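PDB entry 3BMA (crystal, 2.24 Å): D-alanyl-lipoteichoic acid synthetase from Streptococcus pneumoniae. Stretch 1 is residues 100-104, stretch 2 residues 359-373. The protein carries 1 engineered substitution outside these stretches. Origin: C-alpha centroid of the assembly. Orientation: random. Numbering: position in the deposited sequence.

Stretch 1 (100-104) KQVVY
Stretch 2 (359-373) AFDKAVDPFLSNPTP

A strand that begins at Gln101 and continues past Tyr104 lies against a helix that enters stretch 2 from earlier in the chain and carries Ala359 to Leu368. The two axes are nearly antiparallel, with 164° between their N-to-C directions, and approach to 9.5 Å. Register is set by two CA–CA pairs, Gln101 with Leu368 at 7.0 Å and Val103 with Val364 at 7.9 Å: two residues forward on the strand match four back on the helix, about one turn. The helix kinks at Pro366, whose ring nitrogen has no hydrogen to give to the preceding turn; Asp365 N to Asp361 O (2.8 Å) and Leu368 N to Val364 O (2.9 Å) hold the backbone around it. Together the stretches bury 365 Å².

Lys100 (phi/psi -129/164) precedes the strand, points its CA-to-CB bond away and makes no contact. Gln101 (-94/138) points toward the helix and is the polar anchor. With chi1 m (-72°), chi2 t (-175°) and chi3 -45°, its amide reaches the backbone of Phe367, where NE2 donates to Phe367 O at 3.0 Å (N-H...O angle 146°). Phe367 O accepts no backbone hydrogen bond within stretch 2; the residue four places on is Pro371, whose nitrogen carries no hydrogen. NE2 also lies over one face of the Phe367 ring, 3.3 Å from CZ; this ring has chi1 t (174°) and chi2 74°. Gln101 OE1 sits 3.4 Å from Leu368 CA and 3.5 Å from Pro371 CA, its hydrogen-bonding need met elsewhere in the structure. Ser369 OG donates to Asp365 O at 2.7 Å and Asn370 ND2 to Pro366 O at 2.9 Å, each reaching back four residues.

Val102 (-131/165, chi1 m) points away, in keeping with the alternation of a strand, but its backbone still touches the helix: Val102 O lies near the plane of the Phe367 ring, at its edge, 4.3 Å from CE2.

Val103 (-113/127, chi1 t, 173°) turns toward the helix again and supplies the apolar part of the contact. Its CG2 packs 3.9 Å from Val364 CG1 and 4.2 Å from Leu368 CD1, while its CG1 meets Phe360 CZ obliquely at 4.1 Å. Val364 is t (172°), Leu368 is m,t (-62°, -180°), and Phe360 has chi1 t (174°) and chi2 92°, which carries its ring end nearer the strand although its CA-to-CB bond points sideways. Tyr104 (-128/108, chi1 t, chi2 87°) continues the strand out of reach of the helix.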

# COMPACT_ATOMS: atom_id res chain seq x y z
N LYS C 100 29.91 17.66 -11.41
CA LYS C 100 31.19 17.44 -10.74
C LYS C 100 32.26 16.78 -11.61
O LYS C 100 31.97 16.24 -12.67
CB LYS C 100 30.97 16.67 -9.43
CG LYS C 100 31.11 17.57 -8.22
CD LYS C 100 29.97 17.40 -7.24
CE LYS C 100 29.97 18.54 -6.23
NZ LYS C 100 28.75 18.54 -5.39
N GLN C 101 33.50 16.87 -11.16
CA GLN C 101 34.60 16.22 -11.86
C GLN C 101 34.87 14.83 -11.27
O GLN C 101 34.83 14.66 -10.05
CB GLN C 101 35.87 17.07 -11.79
CG GLN C 101 35.84 18.32 -12.66
CD GLN C 101 37.16 19.07 -12.65
OE1 GLN C 101 37.77 19.27 -11.60
NE2 GLN C 101 37.60 19.50 -13.83
N VAL C 102 35.11 13.86 -12.14
CA VAL C 102 35.52 12.51 -11.72
C VAL C 102 36.75 12.00 -12.51
O VAL C 102 37.12 12.56 -13.54
CB VAL C 102 34.36 11.45 -11.82
CG1 VAL C 102 33.07 11.94 -11.14
CG2 VAL C 102 34.08 11.06 -13.26
N VAL C 103 37.38 10.94 -11.99
CA VAL C 103 38.41 10.19 -12.70
C VAL C 103 37.86 8.80 -13.00
O VAL C 103 37.38 8.11 -12.10
CB VAL C 103 39.72 10.06 -11.86
CG1 VAL C 103 40.72 9.12 -12.54
CG2 VAL C 103 40.34 11.42 -11.64
N TYR C 104 37.91 8.39 -14.26
CA TYR C 104 37.41 7.09 -14.67
C TYR C 104 38.46 6.32 -15.47
O TYR C 104 38.74 6.67 -16.61
CB TYR C 104 36.11 7.24 -15.47
CG TYR C 104 35.31 5.97 -15.60
CD1 TYR C 104 34.38 5.62 -14.62
CD2 TYR C 104 35.47 5.12 -16.69
CE1 TYR C 104 33.65 4.45 -14.72
CE2 TYR C 104 34.74 3.95 -16.79
CZ TYR C 104 33.83 3.62 -15.81
OH TYR C 104 33.10 2.46 -15.90
N ALA C 359 53.10 10.42 -14.25
CA ALA C 359 52.54 10.78 -15.54
C ALA C 359 51.03 10.97 -15.42
O ALA C 359 50.46 11.89 -16.03
CB ALA C 359 52.85 9.71 -16.57
N PHE C 360 50.40 10.10 -14.64
CA PHE C 360 48.98 10.16 -14.27
C PHE C 360 48.66 11.52 -13.63
O PHE C 360 47.73 12.21 -14.06
CB PHE C 360 48.66 8.99 -13.32
CG PHE C 360 47.27 8.99 -12.74
CD1 PHE C 360 46.24 8.31 -13.37
CD2 PHE C 360 47.01 9.61 -11.52
CE1 PHE C 360 44.96 8.28 -12.82
CE2 PHE C 360 45.72 9.60 -10.96
CZ PHE C 360 44.70 8.92 -11.62
N ASP C 361 49.47 11.90 -12.64
CA ASP C 361 49.31 13.17 -11.92
C ASP C 361 49.40 14.41 -12.82
O ASP C 361 48.65 15.37 -12.63
CB ASP C 361 50.32 13.27 -10.78
CG ASP C 361 49.93 14.30 -9.74
OD1 ASP C 361 48.75 14.32 -9.33
OD2 ASP C 361 50.81 15.08 -9.33
N LYS C 362 50.30 14.38 -13.80
CA LYS C 362 50.52 15.51 -14.72
C LYS C 362 49.32 15.84 -15.60
O LYS C 362 49.21 16.96 -16.11
CB LYS C 362 51.76 15.26 -15.60
CG LYS C 362 53.09 15.44 -14.88
CD LYS C 362 54.24 14.84 -15.68
CE LYS C 362 55.47 14.65 -14.81
NZ LYS C 362 56.46 13.73 -15.44
N ALA C 363 48.42 14.88 -15.78
CA ALA C 363 47.19 15.10 -16.54
C ALA C 363 45.99 15.31 -15.61
O ALA C 363 45.07 16.07 -15.93
CB ALA C 363 46.93 13.95 -17.49
N VAL C 364 46.02 14.64 -14.46
CA VAL C 364 44.88 14.62 -13.54
C VAL C 364 44.87 15.82 -12.58
O VAL C 364 43.85 16.50 -12.46
CB VAL C 364 44.78 13.25 -12.80
CG1 VAL C 364 43.73 13.28 -11.71
CG2 VAL C 364 44.44 12.15 -13.78
N ASP C 365 46.00 16.08 -11.92
CA ASP C 365 46.12 17.23 -11.00
C ASP C 365 45.73 18.60 -11.59
O ASP C 365 44.88 19.26 -11.00
CB ASP C 365 47.49 17.28 -10.30
CG ASP C 365 47.63 18.51 -9.41
OD1 ASP C 365 46.97 18.56 -8.35
OD2 ASP C 365 48.41 19.41 -9.78
N PRO C 366 46.31 19.01 -12.75
CA PRO C 366 45.90 20.31 -13.32
C PRO C 366 44.42 20.38 -13.72
O PRO C 366 43.82 21.45 -13.67
CB PRO C 366 46.77 20.44 -14.57
CG PRO C 366 47.92 19.54 -14.33
CD PRO C 366 47.33 18.39 -13.60
N PHE C 367 43.86 19.24 -14.12
CA PHE C 367 42.44 19.12 -14.47
C PHE C 367 41.53 19.31 -13.25
O PHE C 367 40.55 20.06 -13.31
CB PHE C 367 42.17 17.77 -15.15
CG PHE C 367 40.72 17.49 -15.41
CD1 PHE C 367 40.04 18.14 -16.43
CD2 PHE C 367 40.03 16.54 -14.66
CE1 PHE C 367 38.70 17.87 -16.69
CE2 PHE C 367 38.69 16.27 -14.90
CZ PHE C 367 38.02 16.93 -15.92
N LEU C 368 41.86 18.64 -12.15
CA LEU C 368 41.05 18.70 -10.93
C LEU C 368 41.30 19.96 -10.11
O LEU C 368 40.39 20.43 -9.41
CB LEU C 368 41.27 17.45 -10.07
CG LEU C 368 40.89 16.06 -10.60
CD1 LEU C 368 41.20 15.01 -9.55
CD2 LEU C 368 39.43 15.97 -11.01
N SER C 369 42.52 20.51 -10.17
CA SER C 369 42.86 21.75 -9.45
C SER C 369 42.17 22.97 -10.04
O SER C 369 41.96 23.97 -9.34
CB SER C 369 44.37 21.98 -9.44
OG SER C 369 45.05 20.87 -8.87
N ASN C 370 41.84 22.90 -11.32
CA ASN C 370 41.12 23.96 -12.02
C ASN C 370 39.79 23.43 -12.56
O ASN C 370 39.70 23.10 -13.74
CB ASN C 370 41.97 24.51 -13.17
CG ASN C 370 43.32 25.02 -12.71
OD1 ASN C 370 43.43 26.14 -12.21
ND2 ASN C 370 44.35 24.20 -12.88
N PRO C 371 38.76 23.36 -11.69
CA PRO C 371 37.50 22.72 -12.06
C PRO C 371 36.71 23.52 -13.09
O PRO C 371 36.45 24.71 -12.89
CB PRO C 371 36.73 22.67 -10.72
CG PRO C 371 37.73 22.99 -9.66
CD PRO C 371 38.71 23.89 -10.32
N THR C 372 36.37 22.86 -14.19
CA THR C 372 35.55 23.46 -15.24
C THR C 372 34.31 22.60 -15.45
O THR C 372 34.38 21.37 -15.33
CB THR C 372 36.34 23.60 -16.57
OG1 THR C 372 37.08 22.40 -16.83
CG2 THR C 372 37.30 24.78 -16.50
N PRO C 373 33.15 23.24 -15.74
CA PRO C 373 31.91 22.49 -16.01
C PRO C 373 31.99 21.59 -17.25
O PRO C 373 32.77 21.84 -18.16
CB PRO C 373 30.87 23.60 -16.24
CG PRO C 373 31.67 24.80 -16.60
CD PRO C 373 32.92 24.69 -15.80